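Local coordinates for probable csgAB operon transcriptional regulatory protein (Salmonella typhimurium, PDB 5XP0) that acts as the master transcriptional regulator of curli fimbriae, needed for csgAB transcription and promoting biofilm formation, and is represented here by its atypical receiver domain, at the interface of chains A and B. Coordinates in Å, arbitrary orientation; residue numbers count along the deposited sequence, not the author numbering. Chains: chain A/B, Probable csgAB operon transcriptional regulatory protein.

Contact 1: the interface of chains A and B. Residues chain A 68, 94-95, 117-118; chain B 27-29.
A loop-to-helix-end contact, in which A:Asn95 reaches the start of helix 28-41 through B:Leu28 and B:Gln29, ties the outer part of the two-fold interface between the two receiver domains of the deposited assembly. The structure alone does not show that this dimer is the one used in the cell. A:Asn95 follows directly on strand 90-94 with its backbone in the left-handed region, and its amide works with both ends. The carbonyl OD1 accepts the backbone N of B:Leu28, the first residue of the helix, at 2.9 Å; the bond is nearly straight, with the donor tilted 27° from the carbonyl plane. An acceptor here would suit the positive end of the helix dipole. The amide nitrogen ND2 of A:Asn95 gives a second hydrogen bond to OE1 of B:Gln29 at 3.0 Å, and this acceptor lies almost in the asparagine's own amide plane. The two amides are turned 26° apart, and the pair of bonds should fix the rotation of the asparagine amide. B:Gln29 presents OE1 by folding back: its CG sits between backbone N and carbonyl carbon (chi1 56°), and the chain bends again at chi2. Around these polar links B:Leu28 lies between the end of strand 90-94 and the loop at A:Ala117. Its branch CD1 comes against the backbone O of A:Ala117 at 3.7 Å, while its side chain crosses that of A:Leu94 at about a right angle. There, methyl CD2 of B:Leu28 meets methyl CD1 of A:Leu94 at 3.9 Å.

Contact 2: the interface of chains A and B. Residues chain A 29-30, 32-33; chain B 29-30, 32-33.
Here helix packs on helix: the two copies of helix 28-41 cross steeply, with A:Gln29 and B:Gln29 crossing at the two-fold axis and A:Ala32, A:Leu33 and their mates further along. This patch straddles the two-fold axis of the deposited dimer, though the model alone does not establish that dimer as the biological one. At the centre the aliphatic stems of the glutamines do the touching. CG of A:Gln29 lies 3.6 Å from CG of B:Gln29, and the two side chains pass each other at a slant. Since CG of A:Gln29 sits between its backbone N and carbonyl carbon (chi1 59°) and the chain bends at chi2, the amide is led away from the axis. The two amides end up apart, their planes 68° from parallel, and the methylenes meet at the middle. CB of A:Gln29 comes 3.4 Å from the backbone O of B:Gln29, so the helix backbones come close where the two helices cross. The small side chain at Ala30 probably helps the helices approach: CA of A:Ala30 is 3.9 Å from CB of B:Gln29. Further along, A:Leu33 lays its CB at 3.7 Å from CB of B:Gln29. With CG of A:Leu33 opposite its backbone N (chi1 175°), branch CD2 lies over the CA and CB of that glutamine, while CD1 turns to the methyl of B:Ala32. That methyl, CB of B:Ala32, also rests 3.9 Å from CA of A:Leu33, a knob against the opposite helix. The symmetry repeats every one of these contacts with the chains exchanged. In the fold, the patch occupies the first turns of helix 28-41, which follows strand 19-24, the first strand of the receiver domain.

Contact 1: the interface of chains A and B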
ATOM      1  N   MET A  68      -5.141   0.716  -9.457  1.00 27.52           N
ATOM      2  CA  MET A  68      -4.103   1.734  -9.545  1.00 34.07           C
ATOM      3  C   MET A  68      -2.798   1.187 -10.099  1.00 34.42           C
ATOM      4  O   MET A  68      -1.856   1.949 -10.311  1.00 37.28           O
ATOM      5  CB  MET A  68      -3.848   2.307  -8.153  1.00 35.21           C
ATOM      6  CG  MET A  68      -4.792   3.399  -7.712  1.00106.86           C
ATOM      7  SD  MET A  68      -4.348   4.037  -6.086  1.00178.10           S
ATOM      8  CE  MET A  68      -3.761   5.666  -6.541  1.00203.02           C
ATOM      9  N   LEU A  94     -10.225  -3.020  -6.907  1.00 33.45           N
ATOM     10  CA  LEU A  94      -9.730  -2.293  -5.753  1.00 26.44           C
ATOM     11  C   LEU A  94      -9.127  -0.967  -6.211  1.00 21.85           C
ATOM     12  O   LEU A  94      -8.501  -0.874  -7.272  1.00 27.81           O
ATOM     13  CB  LEU A  94      -8.662  -3.126  -5.022  1.00 26.59           C
ATOM     14  CG  LEU A  94      -8.088  -2.609  -3.698  1.00 29.53           C
ATOM     15  CD1 LEU A  94      -9.103  -2.822  -2.675  1.00 29.90           C
ATOM     16  CD2 LEU A  94      -6.828  -3.365  -3.300  1.00 34.46           C
ATOM     17  N   ASN A  95      -9.215   0.032  -5.349  1.00 28.04           N
ATOM     18  CA  ASN A  95      -8.645   1.342  -5.647  1.00 27.72           C
ATOM     19  C   ASN A  95      -9.139   1.874  -6.992  1.00 37.21           C
ATOM     20  O   ASN A  95      -8.390   2.490  -7.741  1.00 28.99           O
ATOM     21  CB  ASN A  95      -7.098   1.320  -5.630  1.00 26.74           C
ATOM     22  CG  ASN A  95      -6.521   0.889  -4.262  1.00 33.26           C
ATOM     23  OD1 ASN A  95      -7.004   1.316  -3.210  1.00 27.25           O
ATOM     24  ND2 ASN A  95      -5.479   0.028  -4.280  1.00 28.52           N
ATOM     25  N   ALA A 117     -13.042   3.439  -2.302  1.00 36.20           N
ATOM     26  CA  ALA A 117     -12.460   4.137  -1.154  1.00 48.50           C
ATOM     27  C   ALA A 117     -11.025   3.688  -0.960  1.00 40.57           C
ATOM     28  O   ALA A 117     -10.750   2.492  -0.900  1.00 43.21           O
ATOM     29  CB  ALA A 117     -13.233   3.861   0.145  1.00 44.50           C
ATOM     30  N   THR A 118     -10.116   4.649  -0.845  1.00 48.10           N
ATOM     31  CA  THR A 118      -8.732   4.368  -0.483  1.00 47.37           C
ATOM     32  C   THR A 118      -8.449   4.701   0.985  1.00 41.23           C
ATOM     33  O   THR A 118      -7.309   4.569   1.427  1.00 40.88           O
ATOM     34  CB  THR A 118      -7.776   5.144  -1.400  1.00 59.69           C
ATOM     35  OG1 THR A 118      -8.085   6.543  -1.353  1.00 94.61           O
ATOM     36  CG2 THR A 118      -7.861   4.652  -2.874  1.00 56.07           C
TER
ATOM     37  N   SER B  27      -3.577   4.765  -1.453  1.00 32.91           N
ATOM     38  CA  SER B  27      -4.193   3.500  -1.805  1.00 32.19           C
ATOM     39  C   SER B  27      -4.814   2.961  -0.543  1.00 25.16           C
ATOM     40  O   SER B  27      -4.388   3.300   0.573  1.00 27.28           O
ATOM     41  CB  SER B  27      -3.170   2.494  -2.340  1.00 27.08           C
ATOM     42  OG  SER B  27      -2.294   2.094  -1.293  1.00 26.56           O
ATOM     43  N   LEU B  28      -5.787   2.064  -0.721  1.00 26.14           N
ATOM     44  CA  LEU B  28      -6.357   1.414   0.456  1.00 22.49           C
ATOM     45  C   LEU B  28      -5.260   0.722   1.252  1.00 27.13           C
ATOM     46  O   LEU B  28      -5.294   0.709   2.485  1.00 24.73           O
ATOM     47  CB  LEU B  28      -7.421   0.397   0.065  1.00 29.97           C
ATOM     48  CG  LEU B  28      -8.126  -0.184   1.300  1.00 40.68           C
ATOM     49  CD1 LEU B  28      -8.999   0.878   1.971  1.00 63.93           C
ATOM     50  CD2 LEU B  28      -8.948  -1.327   0.928  1.00 31.28           C
ATOM     51  N   GLN B  29      -4.295   0.093   0.577  1.00 28.28           N
ATOM     52  CA  GLN B  29      -3.301  -0.623   1.354  1.00 23.70           C
ATOM     53  C   GLN B  29      -2.367   0.319   2.118  1.00 25.83           C
ATOM     54  O   GLN B  29      -1.961  -0.015   3.229  1.00 24.51           O
ATOM     55  CB  GLN B  29      -2.501  -1.596   0.509  1.00 23.40           C
ATOM     56  CG  GLN B  29      -1.829  -1.028  -0.624  1.00 21.86           C
ATOM     57  CD  GLN B  29      -2.653  -1.080  -1.901  1.00 36.38           C
ATOM     58  OE1 GLN B  29      -3.845  -0.751  -1.903  1.00 25.15           O
ATOM     59  NE2 GLN B  29      -2.020  -1.482  -2.995  1.00 31.00           N
TER

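Contact 2: the interface of chains A and B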
ATOM      1  N   GLN A  29       2.892  -2.327   2.405  1.00 23.21           N
ATOM      2  CA  GLN A  29       1.524  -1.945   2.668  1.00 23.87           C
ATOM      3  C   GLN A  29       0.561  -2.966   2.083  1.00 23.46           C
ATOM      4  O   GLN A  29      -0.448  -3.274   2.712  1.00 24.96           O
ATOM      5  CB  GLN A  29       1.244  -0.514   2.197  1.00 24.15           C
ATOM      6  CG  GLN A  29       1.435  -0.179   0.754  1.00 24.38           C
ATOM      7  CD  GLN A  29       2.853   0.351   0.498  1.00 25.83           C
ATOM      8  OE1 GLN A  29       3.848  -0.201   1.006  1.00 24.91           O
ATOM      9  NE2 GLN A  29       2.947   1.417  -0.264  1.00 31.75           N
ATOM     10  N   ALA A  30       0.887  -3.575   0.938  1.00 25.93           N
ATOM     11  CA  ALA A  30       0.014  -4.626   0.413  1.00 19.20           C
ATOM     12  C   ALA A  30      -0.069  -5.810   1.370  1.00 23.76           C
ATOM     13  O   ALA A  30      -1.160  -6.343   1.625  1.00 25.01           O
ATOM     14  CB  ALA A  30       0.522  -5.078  -0.959  1.00 25.68           C
ATOM     15  N   ALA A  32       0.290  -5.555   4.550  1.00 27.41           N
ATOM     16  CA  ALA A  32      -0.496  -5.085   5.680  1.00 28.41           C
ATOM     17  C   ALA A  32      -1.993  -5.184   5.390  1.00 30.79           C
ATOM     18  O   ALA A  32      -2.779  -5.570   6.259  1.00 25.87           O
ATOM     19  CB  ALA A  32      -0.137  -3.646   6.054  1.00 30.35           C
ATOM     20  N   LEU A  33      -2.412  -4.810   4.198  1.00 23.92           N
ATOM     21  CA  LEU A  33      -3.841  -4.907   3.871  1.00 27.35           C
ATOM     22  C   LEU A  33      -4.282  -6.369   3.812  1.00 19.32           C
ATOM     23  O   LEU A  33      -5.321  -6.743   4.380  1.00 27.14           O
ATOM     24  CB  LEU A  33      -4.131  -4.204   2.529  1.00 26.12           C
ATOM     25  CG  LEU A  33      -5.561  -4.338   2.004  1.00 24.14           C
ATOM     26  CD1 LEU A  33      -6.511  -3.623   2.912  1.00 24.10           C
ATOM     27  CD2 LEU A  33      -5.737  -3.872   0.527  1.00 27.73           C
TER
ATOM     28  N   GLN B  29      -4.295   0.093   0.577  1.00 28.28           N
ATOM     29  CA  GLN B  29      -3.301  -0.623   1.354  1.00 23.70           C
ATOM     30  C   GLN B  29      -2.367   0.319   2.118  1.00 25.83           C
ATOM     31  O   GLN B  29      -1.961  -0.015   3.229  1.00 24.51           O
ATOM     32  CB  GLN B  29      -2.501  -1.596   0.509  1.00 23.40           C
ATOM     33  CG  GLN B  29      -1.829  -1.028  -0.624  1.00 21.86           C
ATOM     34  CD  GLN B  29      -2.653  -1.080  -1.901  1.00 36.38           C
ATOM     35  OE1 GLN B  29      -3.845  -0.751  -1.903  1.00 25.15           O
ATOM     36  NE2 GLN B  29      -2.020  -1.482  -2.995  1.00 31.00           N
ATOM     37  N   ALA B  30      -2.052   1.496   1.572  1.00 22.91           N
ATOM     38  CA  ALA B  30      -1.280   2.478   2.339  1.00 24.00           C
ATOM     39  C   ALA B  30      -2.024   2.912   3.593  1.00 28.87           C
ATOM     40  O   ALA B  30      -1.431   3.066   4.667  1.00 24.29           O
ATOM     41  CB  ALA B  30      -0.959   3.678   1.457  1.00 29.27           C
ATOM     42  N   ALA B  32      -4.173   1.071   5.221  1.00 25.47           N
ATOM     43  CA  ALA B  32      -4.107  -0.059   6.143  1.00 27.29           C
ATOM     44  C   ALA B  32      -2.768  -0.088   6.855  1.00 27.21           C
ATOM     45  O   ALA B  32      -2.704  -0.366   8.054  1.00 21.89           O
ATOM     46  CB  ALA B  32      -4.307  -1.400   5.431  1.00 32.45           C
ATOM     47  N   LEU B  33      -1.682   0.162   6.132  1.00 24.14           N
ATOM     48  CA  LEU B  33      -0.388   0.173   6.813  1.00 26.26           C
ATOM     49  C   LEU B  33      -0.316   1.327   7.794  1.00 22.01           C
ATOM     50  O   LEU B  33       0.105   1.162   8.938  1.00 26.56           O
ATOM     51  CB  LEU B  33       0.767   0.280   5.821  1.00 25.23           C
ATOM     52  CG  LEU B  33       2.151   0.394   6.473  1.00 24.13           C
ATOM     53  CD1 LEU B  33       2.585  -0.808   7.278  1.00 26.53           C
ATOM     54  CD2 LEU B  33       3.162   0.621   5.367  1.00 31.23           C
TER

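Contact 1 and contact 2 lie about 9 Å apart, measured between the centres of their C-alpha atoms, and both draw on the start of helix 28-41. B:Gln29 joins them: its stem belongs to contact 2 and its amide to contact 1, so the way its chain bends links the apolar centre to the polar rim. By the two-fold symmetry a twin of contact 1 lies on the other flank of contact 2. The helix pair is thus held between two loop contacts, which probably sets how the two receiver domains are oriented in the dimer.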